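Local coordinates for putative cytoplasmic protein (Salmonella typhimurium, PDB 2GK3) that is of unknown function but forms a hexamer and belongs to the glutamine amidotransferase-like family, without an established catalytic activity, at residues T90-Q94 and N106-I111; E146-V150 and V211-Y215. One frame throughout, in Å; residues are numbered along the deposited sequence.

Interaction 1 of 2, residues T90-Q94 and N106-I111; sequences TFLLQ and NALESI
F91 and A107 bring the two backbones nearest, 5.5 Å between their CA atoms, where the last turn of helix 88-92 meets the first turn of helix 107-116. No direct hydrogen bond crosses; a water does the polar bridging, donating to F91 O at 2.7 Å and accepting from A107 N. The same carbonyl takes a second bond from within its own segment: Q94 NE2 reaches back to F91 O at 3.1 Å, lying in the carbonyl plane with an N-H...O angle of 158°. That bond holds the Q94 amide against the A107 methyl, which also sits at the edge of the F91 ring. With CG of F91 beside its backbone N (chi1 -69°), the ring lies against the second helix. L108 CD2 touches F91 CB at 3.7 Å and continues onto CG and CD1, while I111 CD1 comes to CE2 at 3.9 Å; both side chains cross F91 at about a right angle. The other L108 branch, CD1, packs on CG and CD1 of L92, so L108 is shared between the two residues. L92 CD2 rests on the N106 amide, 3.6 Å from both OD1 and ND2. N106 is the N-cap: OD1 accepts L108 N in its carbonyl plane at 3.0 Å and E109 N from well above that plane. Its ND2 takes no part in the cap and instead hydrogen-bonds to OE2 of E163 of a second subunit, whose P162 packs on L92 and N106. Both buried polar ends are thus satisfied, F91 O by two donors and N106 by cap and neighbour, and the greasy seam between them joins the helices at a subunit interface, to which L92 and N106 themselves contribute.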
loop_
_atom_site.group_PDB
_atom_site.type_symbol
_atom_site.label_atom_id
_atom_site.label_comp_id
_atom_site.label_asym_id
_atom_site.label_seq_id
_atom_site.Cartn_x
_atom_site.Cartn_y
_atom_site.Cartn_z
ATOM N N THR E 90 -5.098 10.891 -15.644
ATOM C CA THR E 90 -6.499 10.891 -15.202
ATOM C C THR E 90 -7.444 11.162 -16.371
ATOM O O THR E 90 -8.443 10.455 -16.525
ATOM C CB THR E 90 -6.782 11.840 -13.996
ATOM O OG1 THR E 90 -6.004 11.412 -12.878
ATOM C CG2 THR E 90 -8.276 11.802 -13.600
ATOM N N PHE E 91 -7.099 12.153 -17.196
ATOM C CA PHE E 91 -7.844 12.472 -18.415
ATOM C C PHE E 91 -7.762 11.385 -19.496
ATOM O O PHE E 91 -8.760 11.036 -20.106
ATOM C CB PHE E 91 -7.332 13.768 -18.993
ATOM C CG PHE E 91 -7.666 14.973 -18.176
ATOM C CD1 PHE E 91 -6.692 15.583 -17.392
ATOM C CD2 PHE E 91 -8.949 15.521 -18.207
ATOM C CE1 PHE E 91 -6.974 16.712 -16.638
ATOM C CE2 PHE E 91 -9.244 16.664 -17.441
ATOM C CZ PHE E 91 -8.234 17.259 -16.658
ATOM N N LEU E 92 -6.564 10.861 -19.726
ATOM C CA LEU E 92 -6.311 9.885 -20.768
ATOM C C LEU E 92 -6.822 8.479 -20.454
ATOM O O LEU E 92 -7.224 7.754 -21.373
ATOM C CB LEU E 92 -4.807 9.834 -21.080
ATOM C CG LEU E 92 -4.269 11.022 -21.894
ATOM C CD1 LEU E 92 -2.756 11.199 -21.788
ATOM C CD2 LEU E 92 -4.715 10.918 -23.359
ATOM N N LEU E 93 -6.779 8.102 -19.173
ATOM C CA LEU E 93 -7.030 6.732 -18.714
ATOM C C LEU E 93 -8.231 6.674 -17.776
ATOM O O LEU E 93 -8.139 6.149 -16.649
ATOM C CB LEU E 93 -5.789 6.162 -18.004
ATOM C CG LEU E 93 -4.466 6.191 -18.773
ATOM C CD1 LEU E 93 -3.315 5.709 -17.903
ATOM C CD2 LEU E 93 -4.596 5.350 -20.046
ATOM N N GLN E 94 -9.349 7.229 -18.245
ATOM C CA GLN E 94 -10.633 7.101 -17.568
ATOM C C GLN E 94 -10.994 5.610 -17.392
ATOM O O GLN E 94 -10.491 4.733 -18.107
ATOM C CB GLN E 94 -11.723 7.841 -18.338
ATOM C CG GLN E 94 -11.506 9.348 -18.449
ATOM C CD GLN E 94 -12.382 10.010 -19.535
ATOM O OE1 GLN E 94 -13.557 9.664 -19.701
ATOM N NE2 GLN E 94 -11.815 10.965 -20.260
ATOM N N ASN E 106 -10.952 11.204 -26.563
ATOM C CA ASN E 106 -9.752 11.632 -25.847
ATOM C C ASN E 106 -9.969 12.979 -25.155
ATOM O O ASN E 106 -10.160 14.003 -25.814
ATOM C CB ASN E 106 -8.583 11.681 -26.832
ATOM C CG ASN E 106 -7.245 11.934 -26.162
ATOM O OD1 ASN E 106 -7.118 12.805 -25.300
ATOM N ND2 ASN E 106 -6.233 11.193 -26.581
ATOM N N ALA E 107 -9.944 12.979 -23.819
ATOM C CA ALA E 107 -10.338 14.172 -23.031
ATOM C C ALA E 107 -9.418 15.346 -23.307
ATOM O O ALA E 107 -9.825 16.512 -23.279
ATOM C CB ALA E 107 -10.377 13.856 -21.553
ATOM N N LEU E 108 -8.159 15.032 -23.585
ATOM C CA LEU E 108 -7.166 16.083 -23.820
ATOM C C LEU E 108 -7.320 16.649 -25.242
ATOM O O LEU E 108 -7.112 17.861 -25.451
ATOM C CB LEU E 108 -5.754 15.572 -23.529
ATOM C CG LEU E 108 -5.386 15.192 -22.076
ATOM C CD1 LEU E 108 -3.904 14.811 -22.013
ATOM C CD2 LEU E 108 -5.660 16.340 -21.087
ATOM N N GLU E 109 -7.698 15.791 -26.201
ATOM C CA GLU E 109 -8.122 16.283 -27.526
ATOM C C GLU E 109 -9.332 17.222 -27.397
ATOM O O GLU E 109 -9.329 18.307 -27.964
ATOM C CB GLU E 109 -8.394 15.163 -28.527
ATOM C CG GLU E 109 -7.176 14.297 -28.860
ATOM C CD GLU E 109 -6.151 14.940 -29.816
ATOM O OE1 GLU E 109 -6.340 16.072 -30.290
ATOM O OE2 GLU E 109 -5.124 14.292 -30.106
ATOM N N SER E 110 -10.320 16.828 -26.587
ATOM C CA SER E 110 -11.541 17.630 -26.379
ATOM C C SER E 110 -11.176 19.001 -25.860
ATOM O O SER E 110 -11.622 20.020 -26.405
ATOM C CB SER E 110 -12.493 16.946 -25.391
ATOM O OG SER E 110 -12.941 15.705 -25.907
ATOM N N ILE E 111 -10.343 19.015 -24.818
ATOM C CA ILE E 111 -9.862 20.268 -24.224
ATOM C C ILE E 111 -9.110 21.109 -25.252
ATOM O O ILE E 111 -9.320 22.321 -25.330
ATOM C CB ILE E 111 -9.032 20.030 -22.930
ATOM C CG1 ILE E 111 -9.958 19.500 -21.827
ATOM C CG2 ILE E 111 -8.324 21.317 -22.494
ATOM C CD1 ILE E 111 -9.246 18.903 -20.604
HETATM O O HOH W 1 -9.761 10.149 -22.455
#

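Interaction 2 of 2, residues E146-V150 and V211-Y215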
loop_
_atom_site.group_PDB
_atom_site.type_symbol
_atom_site.label_atom_id
_atom_site.label_comp_id
_atom_site.label_asym_id
_atom_site.label_seq_id
_atom_site.Cartn_x
_atom_site.Cartn_y
_atom_site.Cartn_z
ATOM N N GLU E 146 1.414 21.274 -26.637
ATOM C CA GLU E 146 1.362 22.333 -27.668
ATOM C C GLU E 146 0.357 23.443 -27.402
ATOM O O GLU E 146 0.440 24.507 -28.021
ATOM C CB GLU E 146 1.067 21.748 -29.058
ATOM C CG GLU E 146 2.223 20.990 -29.674
ATOM C CD GLU E 146 3.382 21.889 -30.084
ATOM O OE1 GLU E 146 3.182 23.113 -30.210
ATOM O OE2 GLU E 146 4.497 21.364 -30.283
ATOM N N VAL E 147 -0.604 23.196 -26.514
ATOM C CA VAL E 147 -1.620 24.203 -26.201
ATOM C C VAL E 147 -1.077 25.203 -25.176
ATOM O O VAL E 147 -1.479 26.370 -25.177
ATOM C CB VAL E 147 -2.980 23.567 -25.731
ATOM C CG1 VAL E 147 -3.987 24.632 -25.319
ATOM C CG2 VAL E 147 -3.582 22.690 -26.825
ATOM N N LEU E 148 -0.154 24.767 -24.325
ATOM C CA LEU E 148 0.279 25.613 -23.190
ATOM C C LEU E 148 1.306 26.654 -23.622
ATOM O O LEU E 148 2.072 26.408 -24.553
ATOM C CB LEU E 148 0.803 24.759 -22.015
ATOM C CG LEU E 148 -0.142 23.640 -21.535
ATOM C CD1 LEU E 148 0.567 22.768 -20.518
ATOM C CD2 LEU E 148 -1.512 24.153 -20.986
ATOM N N PRO E 149 1.310 27.837 -22.970
ATOM C CA PRO E 149 2.255 28.876 -23.381
ATOM C C PRO E 149 3.654 28.728 -22.752
ATOM O O PRO E 149 4.445 29.681 -22.749
ATOM C CB PRO E 149 1.569 30.153 -22.902
ATOM C CG PRO E 149 0.872 29.743 -21.677
ATOM C CD PRO E 149 0.441 28.309 -21.879
ATOM N N VAL E 150 3.940 27.549 -22.206
ATOM C CA VAL E 150 5.262 27.239 -21.645
ATOM C C VAL E 150 5.787 25.918 -22.211
ATOM O O VAL E 150 5.017 25.080 -22.703
ATOM C CB VAL E 150 5.260 27.199 -20.078
ATOM C CG1 VAL E 150 4.852 28.545 -19.496
ATOM C CG2 VAL E 150 4.376 26.051 -19.522
ATOM N N VAL E 211 2.147 33.413 -16.899
ATOM C CA VAL E 211 2.417 33.469 -18.338
ATOM C C VAL E 211 1.107 33.396 -19.128
ATOM O O VAL E 211 0.276 32.518 -18.873
ATOM C CB VAL E 211 3.341 32.295 -18.807
ATOM C CG1 VAL E 211 3.606 32.368 -20.324
ATOM C CG2 VAL E 211 4.671 32.283 -18.020
ATOM N N PHE E 212 0.950 34.314 -20.086
ATOM C CA PHE E 212 -0.241 34.363 -20.952
ATOM C C PHE E 212 0.108 34.040 -22.401
ATOM O O PHE E 212 1.134 34.471 -22.917
ATOM C CB PHE E 212 -0.948 35.736 -20.850
ATOM C CG PHE E 212 -1.545 36.006 -19.492
ATOM C CD1 PHE E 212 -2.807 35.524 -19.169
ATOM C CD2 PHE E 212 -0.826 36.702 -18.521
ATOM C CE1 PHE E 212 -3.347 35.732 -17.905
ATOM C CE2 PHE E 212 -1.358 36.928 -17.268
ATOM C CZ PHE E 212 -2.617 36.445 -16.955
ATOM N N GLY E 213 -0.741 33.276 -23.062
ATOM C CA GLY E 213 -0.557 33.051 -24.486
ATOM C C GLY E 213 -1.848 32.896 -25.248
ATOM O O GLY E 213 -2.931 33.204 -24.737
ATOM N N GLU E 214 -1.733 32.418 -26.479
ATOM C CA GLU E 214 -2.895 32.158 -27.302
ATOM C C GLU E 214 -2.691 30.842 -28.002
ATOM O O GLU E 214 -1.555 30.382 -28.165
ATOM C CB GLU E 214 -3.115 33.287 -28.301
ATOM C CG GLU E 214 -3.099 34.666 -27.634
ATOM C CD GLU E 214 -3.541 35.797 -28.541
ATOM O OE1 GLU E 214 -4.220 35.519 -29.552
ATOM O OE2 GLU E 214 -3.223 36.972 -28.219
ATOM N N TYR E 215 -3.796 30.220 -28.375
ATOM C CA TYR E 215 -3.774 28.993 -29.136
ATOM C C TYR E 215 -4.981 28.956 -30.062
ATOM O O TYR E 215 -6.106 28.609 -29.633
ATOM C CB TYR E 215 -3.770 27.774 -28.210
ATOM C CG TYR E 215 -3.635 26.483 -28.973
ATOM C CD1 TYR E 215 -2.416 26.110 -29.525
ATOM C CD2 TYR E 215 -4.725 25.658 -29.174
ATOM C CE1 TYR E 215 -2.286 24.943 -30.244
ATOM C CE2 TYR E 215 -4.602 24.491 -29.881
ATOM C CZ TYR E 215 -3.383 24.146 -30.419
ATOM O OH TYR E 215 -3.262 22.989 -31.121
HETATM O O HOH W 2 -0.904 28.936 -25.672
#
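An irregular loop running into the short strand 150-151 packs here against the end of strand 207-215, a loop-on-strand contact within the glutamine amidotransferase-like fold. Its backbones come closest at P149 and G213, whose CA atoms are 5.2 Å apart, yet no direct hydrogen bond joins them. P149 CB lies over the G213 backbone, 3.9 Å from G213 N, where the absence of a side chain on the glycine leaves the proline this close approach. Next to it V211 CG1, anti to its own N (chi1 180°), slides past the proline ring in the opposite direction and comes to P149 CB at 4.0 Å. V211 CG2 meets V150 CG1 where the two side chains run obliquely to each other, so the methyls of V211 serve successive residues, P149 in the loop and V150 at the start of the strand. P149 and V150 also rest on C222 of strand 218-223, the antiparallel partner of strand 207-215. Farther along, the Y215 ring is laid on V147, and helix 107-116 adds K112, V115 and K116 to its surroundings. E146 O approaches the same ring obliquely, 3.5 Å from Y215 CE1. Between the proline and tyrosine contacts a water donates to V147 O and to E214 O, linking the two backbones. V147 CG2 stands over one face of Y215, 3.9 Å from the ring centroid and 18° off its normal, in a CH-pi contact nearest the CE2 rim.

Overall arrangement
Interaction 1 comes wholly before interaction 2 in the sequence; their centres are 18 Å apart and their nearest atoms about 6 Å apart, too far for direct contact. Helix 107-116 connects them: its first turn belongs to interaction 1, while K112, V115 and K116 farther along pack on Y215 of interaction 2, and K112 also meets V147. The surroundings differ. A second subunit packs on both segments of interaction 1, and a third reaches T90 and L93, whereas no other chain of the assembly touches 146-150 or 211-215. One helix therefore relates a contact at the hexamer's subunit interfaces to packing within the subunit.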